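Local coordinates for protein endo-1,4-beta-xylanase (Pseudoalteromonas haloplanktis, PDB 1H12) that hydrolyses xylan as a cold-adapted family 8 glycoside hydrolase, probably cutting beta-1,4 linkages within the polysaccharide chain, at residues Q31-T36 against S394-F399; A87-K92 against L153-A158. All coordinates share one frame; numbering follows the deposited sequence. Where two conformers were deposited one is given.

Contact 1 (Q31-T36 against S394-F399); sequences QKVNST and SGNFKF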
ATOM      1  N   GLN A  31     -16.218 -12.449 -10.246  1.00 15.25           N
ATOM      2  CA  GLN A  31     -15.442 -13.566 -10.784  1.00 15.31           C
ATOM      3  C   GLN A  31     -14.013 -13.117 -11.085  1.00 14.90           C
ATOM      4  O   GLN A  31     -13.071 -13.863 -10.826  1.00 15.56           O
ATOM      5  CB  GLN A  31     -16.072 -14.220 -12.056  1.00 18.58           C
ATOM      6  N   LYS A  32     -13.851 -11.929 -11.642  1.00 14.47           N
ATOM      7  CA  LYS A  32     -12.514 -11.434 -11.981  1.00 14.76           C
ATOM      8  C   LYS A  32     -11.698 -11.197 -10.701  1.00 13.61           C
ATOM      9  O   LYS A  32     -10.492 -11.538 -10.666  1.00 13.31           O
ATOM     10  CB  LYS A  32     -12.607 -10.157 -12.797  1.00 16.53           C
ATOM     11  CG  LYS A  32     -11.296  -9.684 -13.311  1.00 17.30           C
ATOM     12  CD  LYS A  32     -11.472  -8.678 -14.439  1.00 22.02           C
ATOM     13  CE  LYS A  32     -10.201  -8.102 -14.852  1.00 24.16           C
ATOM     14  NZ  LYS A  32     -10.354  -7.314 -16.064  1.00 28.09           N
ATOM     15  N   VAL A  33     -12.323 -10.634  -9.680  1.00 12.29           N
ATOM     16  CA  VAL A  33     -11.638 -10.448  -8.388  1.00 11.67           C
ATOM     17  C   VAL A  33     -11.205 -11.794  -7.822  1.00 11.26           C
ATOM     18  O   VAL A  33     -10.082 -11.962  -7.372  1.00 11.88           O
ATOM     19  CB  VAL A  33     -12.584  -9.765  -7.401  1.00 13.15           C
ATOM     20  CG1 VAL A  33     -11.950  -9.663  -6.042  1.00 14.61           C
ATOM     21  CG2 VAL A  33     -12.941  -8.343  -7.890  1.00 13.81           C
ATOM     22  N   ASN A  34     -12.116 -12.747  -7.820  1.00 12.21           N
ATOM     23  CA  ASN A  34     -11.836 -14.056  -7.280  1.00 12.91           C
ATOM     24  C   ASN A  34     -10.736 -14.784  -8.045  1.00 12.55           C
ATOM     25  O   ASN A  34      -9.854 -15.395  -7.423  1.00 12.88           O
ATOM     26  CB  ASN A  34     -13.125 -14.927  -7.309  1.00 15.18           C
ATOM     27  CG  ASN A  34     -14.220 -14.408  -6.413  1.00 17.94           C
ATOM     28  OD1 ASN A  34     -14.015 -13.571  -5.570  1.00 18.21           O
ATOM     29  ND2 ASN A  34     -15.429 -14.961  -6.600  1.00 18.08           N
ATOM     30  N   SER A  35     -10.783 -14.706  -9.365  1.00 12.73           N
ATOM     31  CA  SER A  35      -9.696 -15.375 -10.113  0.50 13.13           C
ATOM     32  C   SER A  35      -8.343 -14.688  -9.908  1.00 11.81           C
ATOM     33  O   SER A  35      -7.325 -15.345  -9.954  1.00 12.29           O
ATOM     34  CB  SER A  35     -10.033 -15.428 -11.630  0.50 15.87           C
ATOM     35  OG  SER A  35     -10.089 -14.152 -12.195  0.50 20.21           O
ATOM     36  N   THR A  36      -8.344 -13.380  -9.705  1.00 11.24           N
ATOM     37  CA  THR A  36      -7.113 -12.651  -9.434  1.00  9.90           C
ATOM     38  C   THR A  36      -6.490 -13.246  -8.149  1.00  9.61           C
ATOM     39  O   THR A  36      -5.294 -13.557  -8.127  1.00  9.83           O
ATOM     40  CB  THR A  36      -7.378 -11.188  -9.310  1.00 10.77           C
ATOM     41  OG1 THR A  36      -7.864 -10.654 -10.583  1.00 12.51           O
ATOM     42  CG2 THR A  36      -6.171 -10.408  -8.946  1.00 10.54           C
ATOM     43  N   SER A 394     -13.934  -2.989  -6.805  1.00 10.85           N
ATOM     44  CA  SER A 394     -15.068  -3.915  -6.826  1.00 11.27           C
ATOM     45  C   SER A 394     -15.875  -3.841  -5.538  1.00 11.39           C
ATOM     46  O   SER A 394     -16.729  -4.739  -5.303  1.00 13.52           O
ATOM     47  CB  SER A 394     -14.554  -5.302  -7.060  1.00 12.16           C
ATOM     48  OG  SER A 394     -13.722  -5.712  -5.940  1.00 10.89           O
ATOM     49  N   GLY A 395     -15.617  -2.867  -4.680  1.00 10.66           N
ATOM     50  CA  GLY A 395     -16.334  -2.762  -3.443  1.00 11.80           C
ATOM     51  C   GLY A 395     -15.938  -3.807  -2.403  1.00 10.79           C
ATOM     52  O   GLY A 395     -16.676  -3.957  -1.437  1.00 12.90           O
ATOM     53  N   ASN A 396     -14.786  -4.441  -2.536  1.00  9.97           N
ATOM     54  CA  ASN A 396     -14.383  -5.461  -1.625  1.00  9.50           C
ATOM     55  C   ASN A 396     -13.384  -5.000  -0.574  1.00  9.50           C
ATOM     56  O   ASN A 396     -13.021  -5.802   0.299  1.00 10.57           O
ATOM     57  CB  ASN A 396     -13.795  -6.677  -2.370  1.00 10.03           C
ATOM     58  CG  ASN A 396     -14.847  -7.561  -2.973  1.00 10.75           C
ATOM     59  OD1 ASN A 396     -14.994  -7.644  -4.244  1.00 14.23           O
ATOM     60  ND2 ASN A 396     -15.575  -8.219  -2.153  1.00 10.71           N
ATOM     61  N   PHE A 397     -12.871  -3.774  -0.666  1.00  8.78           N
ATOM     62  CA  PHE A 397     -11.909  -3.264   0.303  1.00  8.40           C
ATOM     63  C   PHE A 397     -12.717  -2.525   1.386  1.00  8.51           C
ATOM     64  O   PHE A 397     -13.164  -1.414   1.173  1.00 10.38           O
ATOM     65  CB  PHE A 397     -10.867  -2.413  -0.348  1.00  8.86           C
ATOM     66  CG  PHE A 397      -9.632  -2.211   0.519  1.00  8.14           C
ATOM     67  CD1 PHE A 397      -9.642  -1.396   1.610  1.00  9.74           C
ATOM     68  CD2 PHE A 397      -8.472  -2.880   0.231  1.00  8.90           C
ATOM     69  CE1 PHE A 397      -8.462  -1.224   2.397  1.00 10.03           C
ATOM     70  CE2 PHE A 397      -7.305  -2.681   0.966  1.00  9.53           C
ATOM     71  CZ  PHE A 397      -7.336  -1.886   2.064  1.00  9.53           C
ATOM     72  N   LYS A 398     -12.989  -3.217   2.485  1.00  8.95           N
ATOM     73  CA  LYS A 398     -13.889  -2.741   3.529  1.00  8.92           C
ATOM     74  C   LYS A 398     -13.199  -2.716   4.869  1.00  9.30           C
ATOM     75  O   LYS A 398     -12.255  -3.454   5.104  1.00 11.03           O
ATOM     76  CB  LYS A 398     -15.119  -3.622   3.618  1.00 10.32           C
ATOM     77  CG  LYS A 398     -15.936  -3.726   2.353  1.00 11.46           C
ATOM     78  CD  LYS A 398     -17.207  -4.538   2.590  1.00 14.80           C
ATOM     79  CE  LYS A 398     -18.121  -4.616   1.347  1.00 18.79           C
ATOM     80  NZ  LYS A 398     -19.241  -5.486   1.550  1.00 26.32           N
ATOM     81  N   PHE A 399     -13.714  -1.877   5.781  1.00  8.98           N
ATOM     82  CA  PHE A 399     -13.236  -1.827   7.153  1.00  9.21           C
ATOM     83  C   PHE A 399     -14.187  -2.615   8.045  1.00  9.46           C
ATOM     84  O   PHE A 399     -15.388  -2.296   8.114  1.00 11.54           O
ATOM     85  CB  PHE A 399     -13.156  -0.399   7.669  1.00  9.03           C
ATOM     86  CG  PHE A 399     -12.072   0.459   7.096  1.00  8.53           C
ATOM     87  CD1 PHE A 399     -11.239   0.071   6.049  1.00  9.01           C
ATOM     88  CD2 PHE A 399     -11.873   1.722   7.623  1.00  9.25           C
ATOM     89  CE1 PHE A 399     -10.250   0.938   5.579  1.00  9.19           C
ATOM     90  CE2 PHE A 399     -10.921   2.607   7.133  1.00  9.54           C
ATOM     91  CZ  PHE A 399     -10.088   2.201   6.131  1.00  9.24           C
TER
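V33, S394 and N396 show how one branched side chain can seat a loop against a helix. The apolar part of the contact belongs to V33, on helix 29-40, whose two methyls are shared between two loop residues. CG1 lies anti to the backbone N (chi1 175°), which leaves CG2 to meet S394: V33 CG2 is 3.5 Å from S394 CB and 3.4 Å from S394 OG. V33 CG1 reaches the amide oxygen of N396 more loosely, 4.1 Å from OD1, the two side chains coming from opposite directions.

The polar atoms beside these methyls are occupied. S394 OG turns back to the end of the preceding helix 379-392, bonding chiefly to M390 O, while N396 OD1 accepts from Q30 NE2, one turn before V33. Within helix 29-40, K32 O takes the backbone N of T36 together with the hydroxyl of the same residue, T36 OG1 at 2.8 Å.

K32 also makes a cation-pi contact with W369, and V33 touches M390. The loop leaving helix 379-392 is thus packed on an early helix, chain end against chain beginning, as befits the closed (alpha/alpha)6 barrel of family 8 enzymes.

Contact 2 (A87-K92 against L153-A158); sequences AVMLNK and LLNASA
V88, in the last turn of helix 77-89, lies against A156, about a turn before the end of helix 143-160, their CA atoms only 6.0 Å apart, and just beyond it the first helix stops in a Schellman motif: K92 N bonds to A87 O at 2.9 Å and N91 N to V88 O at 3.2 Å, with N91 as the C-prime residue at positive phi.

On the side of residues 87-92, V88 carries most of the packing. With chi1 at 69° its CG2 is anti to the backbone N and points into the facing helix, where it rests on backbone more than on side chain. V88 CG2 is 3.6 Å from A156 N and 3.8 Å from A156 CA, while the methyl of A156 stands a little farther off, its CB 4.3 Å from the same CG2. The second methyl joins the first around the base of N155: V88 CG1 lies 4.0 Å from N155 CB and CG2 3.9 Å, the valine and asparagine side chains crossing at about a right angle. M89 sends its side chain toward the amide end of N155 and makes a looser contact there. F96, from the following helix 93-107, touches both V88 and A156.

Polar ties lie in the adjoining turn: R159 NH2 bonds to V88 O and W160 NE1 to N91 OD1. The small A156 lets the helices come close through dispersion contacts, while R159 and W160 secure the helix terminus, where the arginine's positive charge probably also suits the carbonyl end of the helix dipole.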
ATOM      1  N   ALA A  87      -6.019 -11.165   1.558  1.00  7.51           N
ATOM      2  CA  ALA A  87      -6.649 -12.378   2.081  1.00  7.92           C
ATOM      3  C   ALA A  87      -7.814 -12.059   3.010  1.00  7.17           C
ATOM      4  O   ALA A  87      -8.873 -12.663   2.918  1.00  8.30           O
ATOM      5  CB  ALA A  87      -5.567 -13.233   2.770  1.00  8.27           C
ATOM      6  N   VAL A  88      -7.637 -11.113   3.958  1.00  7.57           N
ATOM      7  CA  VAL A  88      -8.729 -10.852   4.899  1.00  7.61           C
ATOM      8  C   VAL A  88      -9.928 -10.270   4.169  1.00  7.56           C
ATOM      9  O   VAL A  88     -11.072 -10.571   4.525  1.00  8.26           O
ATOM     10  CB  VAL A  88      -8.294 -10.037   6.116  1.00  7.76           C
ATOM     11  CG1 VAL A  88      -7.946  -8.595   5.810  1.00  9.19           C
ATOM     12  CG2 VAL A  88      -9.351 -10.093   7.207  1.00  8.85           C
ATOM     13  N   MET A  89      -9.721  -9.455   3.146  1.00  7.98           N
ATOM     14  CA  MET A  89     -10.850  -8.878   2.427  1.00  7.79           C
ATOM     15  C   MET A  89     -11.692  -9.936   1.719  1.00  8.17           C
ATOM     16  O   MET A  89     -12.900  -9.735   1.527  1.00  9.11           O
ATOM     17  CB  MET A  89     -10.390  -7.832   1.422  1.00  8.49           C
ATOM     18  CG  MET A  89      -9.751  -6.583   2.053  1.00  8.50           C
ATOM     19  SD  MET A  89     -10.818  -5.821   3.298  1.00  8.51           S
ATOM     20  CE  MET A  89      -9.606  -4.801   4.081  1.00  9.69           C
ATOM     21  N   LEU A  90     -11.075 -11.032   1.298  1.00  8.26           N
ATOM     22  CA  LEU A  90     -11.786 -12.112   0.601  1.00  8.39           C
ATOM     23  C   LEU A  90     -12.077 -13.300   1.488  1.00  8.19           C
ATOM     24  O   LEU A  90     -12.571 -14.327   1.001  1.00  9.43           O
ATOM     25  CB  LEU A  90     -11.032 -12.490  -0.661  1.00  9.12           C
ATOM     26  CG  LEU A  90     -10.964 -11.401  -1.731  1.00  9.85           C
ATOM     27  CD1 LEU A  90     -10.190 -11.875  -2.908  1.00 11.62           C
ATOM     28  CD2 LEU A  90     -12.329 -10.901  -2.180  1.00 12.97           C
ATOM     29  N   ASN A  91     -11.884 -13.163   2.766  1.00  8.22           N
ATOM     30  CA  ASN A  91     -12.235 -14.231   3.736  1.00  8.18           C
ATOM     31  C   ASN A  91     -11.357 -15.474   3.548  1.00  8.51           C
ATOM     32  O   ASN A  91     -11.817 -16.592   3.701  1.00 10.72           O
ATOM     33  CB  ASN A  91     -13.721 -14.587   3.720  1.00  8.65           C
ATOM     34  CG  ASN A  91     -14.331 -14.648   5.108  1.00  8.87           C
ATOM     35  OD1 ASN A  91     -13.786 -14.126   6.075  1.00  9.85           O
ATOM     36  ND2 ASN A  91     -15.508 -15.299   5.184  1.00 10.29           N
ATOM     37  N   LYS A  92     -10.072 -15.256   3.236  1.00  8.32           N
ATOM     38  CA  LYS A  92      -9.122 -16.327   2.930  1.00  8.20           C
ATOM     39  C   LYS A  92      -8.207 -16.579   4.133  1.00  8.29           C
ATOM     40  O   LYS A  92      -7.062 -16.122   4.195  1.00  8.52           O
ATOM     41  CB  LYS A  92      -8.330 -15.986   1.682  0.50  8.59           C
ATOM     42  CG  LYS A  92      -9.196 -15.703   0.465  0.50 10.16           C
ATOM     43  CD  LYS A  92      -9.858 -16.955  -0.067  0.50 12.09           C
ATOM     44  CE  LYS A  92     -10.617 -16.687  -1.322  0.50 13.36           C
ATOM     45  NZ  LYS A  92     -11.135 -17.955  -1.875  0.50 17.73           N
ATOM     46  N   LEU A 153      -4.481  -7.313  10.623  1.00  7.24           N
ATOM     47  CA  LEU A 153      -4.714  -8.050  11.857  1.00  7.09           C
ATOM     48  C   LEU A 153      -5.989  -7.595  12.576  1.00  7.55           C
ATOM     49  O   LEU A 153      -6.748  -8.419  13.113  1.00  7.67           O
ATOM     50  CB  LEU A 153      -3.495  -7.966  12.758  1.00  7.66           C
ATOM     51  CG  LEU A 153      -2.287  -8.769  12.275  1.00  7.28           C
ATOM     52  CD1 LEU A 153      -1.026  -8.251  12.952  1.00  8.47           C
ATOM     53  CD2 LEU A 153      -2.456 -10.263  12.524  1.00  8.23           C
ATOM     54  N   LEU A 154      -6.241  -6.280  12.604  1.00  7.20           N
ATOM     55  CA  LEU A 154      -7.469  -5.805  13.215  1.00  7.48           C
ATOM     56  C   LEU A 154      -8.673  -6.322  12.485  1.00  7.40           C
ATOM     57  O   LEU A 154      -9.688  -6.700  13.104  1.00  8.24           O
ATOM     58  CB  LEU A 154      -7.500  -4.275  13.246  1.00  7.83           C
ATOM     59  CG  LEU A 154      -6.619  -3.591  14.290  1.00  8.26           C
ATOM     60  CD1 LEU A 154      -6.609  -2.107  14.020  1.00  9.09           C
ATOM     61  CD2 LEU A 154      -7.083  -3.903  15.716  1.00  8.89           C
ATOM     62  N   ASN A 155      -8.614  -6.352  11.152  1.00  7.36           N
ATOM     63  CA  ASN A 155      -9.713  -6.892  10.360  1.00  7.80           C
ATOM     64  C   ASN A 155      -9.890  -8.397  10.568  1.00  7.50           C
ATOM     65  O   ASN A 155     -11.005  -8.880  10.635  1.00  8.51           O
ATOM     66  CB  ASN A 155      -9.523  -6.542   8.896  1.00  7.62           C
ATOM     67  CG  ASN A 155      -9.916  -5.109   8.566  1.00  7.82           C
ATOM     68  OD1 ASN A 155      -8.945  -4.215   8.445  1.00 10.57           O
ATOM     69  ND2 ASN A 155     -11.126  -4.845   8.440  1.00  6.57           N
ATOM     70  N   ALA A 156      -8.768  -9.129  10.673  1.00  7.42           N
ATOM     71  CA  ALA A 156      -8.838 -10.581  10.926  1.00  7.78           C
ATOM     72  C   ALA A 156      -9.515 -10.839  12.264  1.00  7.93           C
ATOM     73  O   ALA A 156     -10.385 -11.731  12.358  1.00  8.95           O
ATOM     74  CB  ALA A 156      -7.437 -11.137  10.889  1.00  7.63           C
ATOM     75  N   SER A 157      -9.149 -10.092  13.293  1.00  8.29           N
ATOM     76  CA  SER A 157      -9.837 -10.212  14.570  1.00  8.74           C
ATOM     77  C   SER A 157     -11.331 -10.019  14.407  1.00  8.72           C
ATOM     78  O   SER A 157     -12.132 -10.799  14.953  1.00  9.76           O
ATOM     79  CB  SER A 157      -9.291  -9.137  15.513  1.00  8.69           C
ATOM     80  OG  SER A 157     -10.067  -9.070  16.707  1.00  9.61           O
ATOM     81  N   ALA A 158     -11.718  -8.979  13.707  1.00  8.69           N
ATOM     82  CA  ALA A 158     -13.130  -8.662  13.566  1.00  9.45           C
ATOM     83  C   ALA A 158     -13.891  -9.727  12.815  1.00 10.07           C
ATOM     84  O   ALA A 158     -15.029 -10.025  13.150  1.00 12.52           O
ATOM     85  CB  ALA A 158     -13.301  -7.322  12.885  1.00 10.15           C
TER

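How the contacts relate
Both contacts are buried, their centres about 13 Å apart. Contact 1 sets a loop on a helix across most of the sequence; contact 2, nested inside that long excursion, joins the end of one helix to the flank of another and buries more surface, 139 against 89 Å². A valine leads in each, but its methyls meet a hydroxyl and an amide oxygen in contact 1, whereas in contact 2 one methyl meets helix backbone and both meet the base of an asparagine. The two meet where M89 packs against the 394-399 loop, with N396 O 3.5 Å from M89 CB. Helix 206-215 adjoins both, through F397 and F399 in one and L154 and N155 in the other.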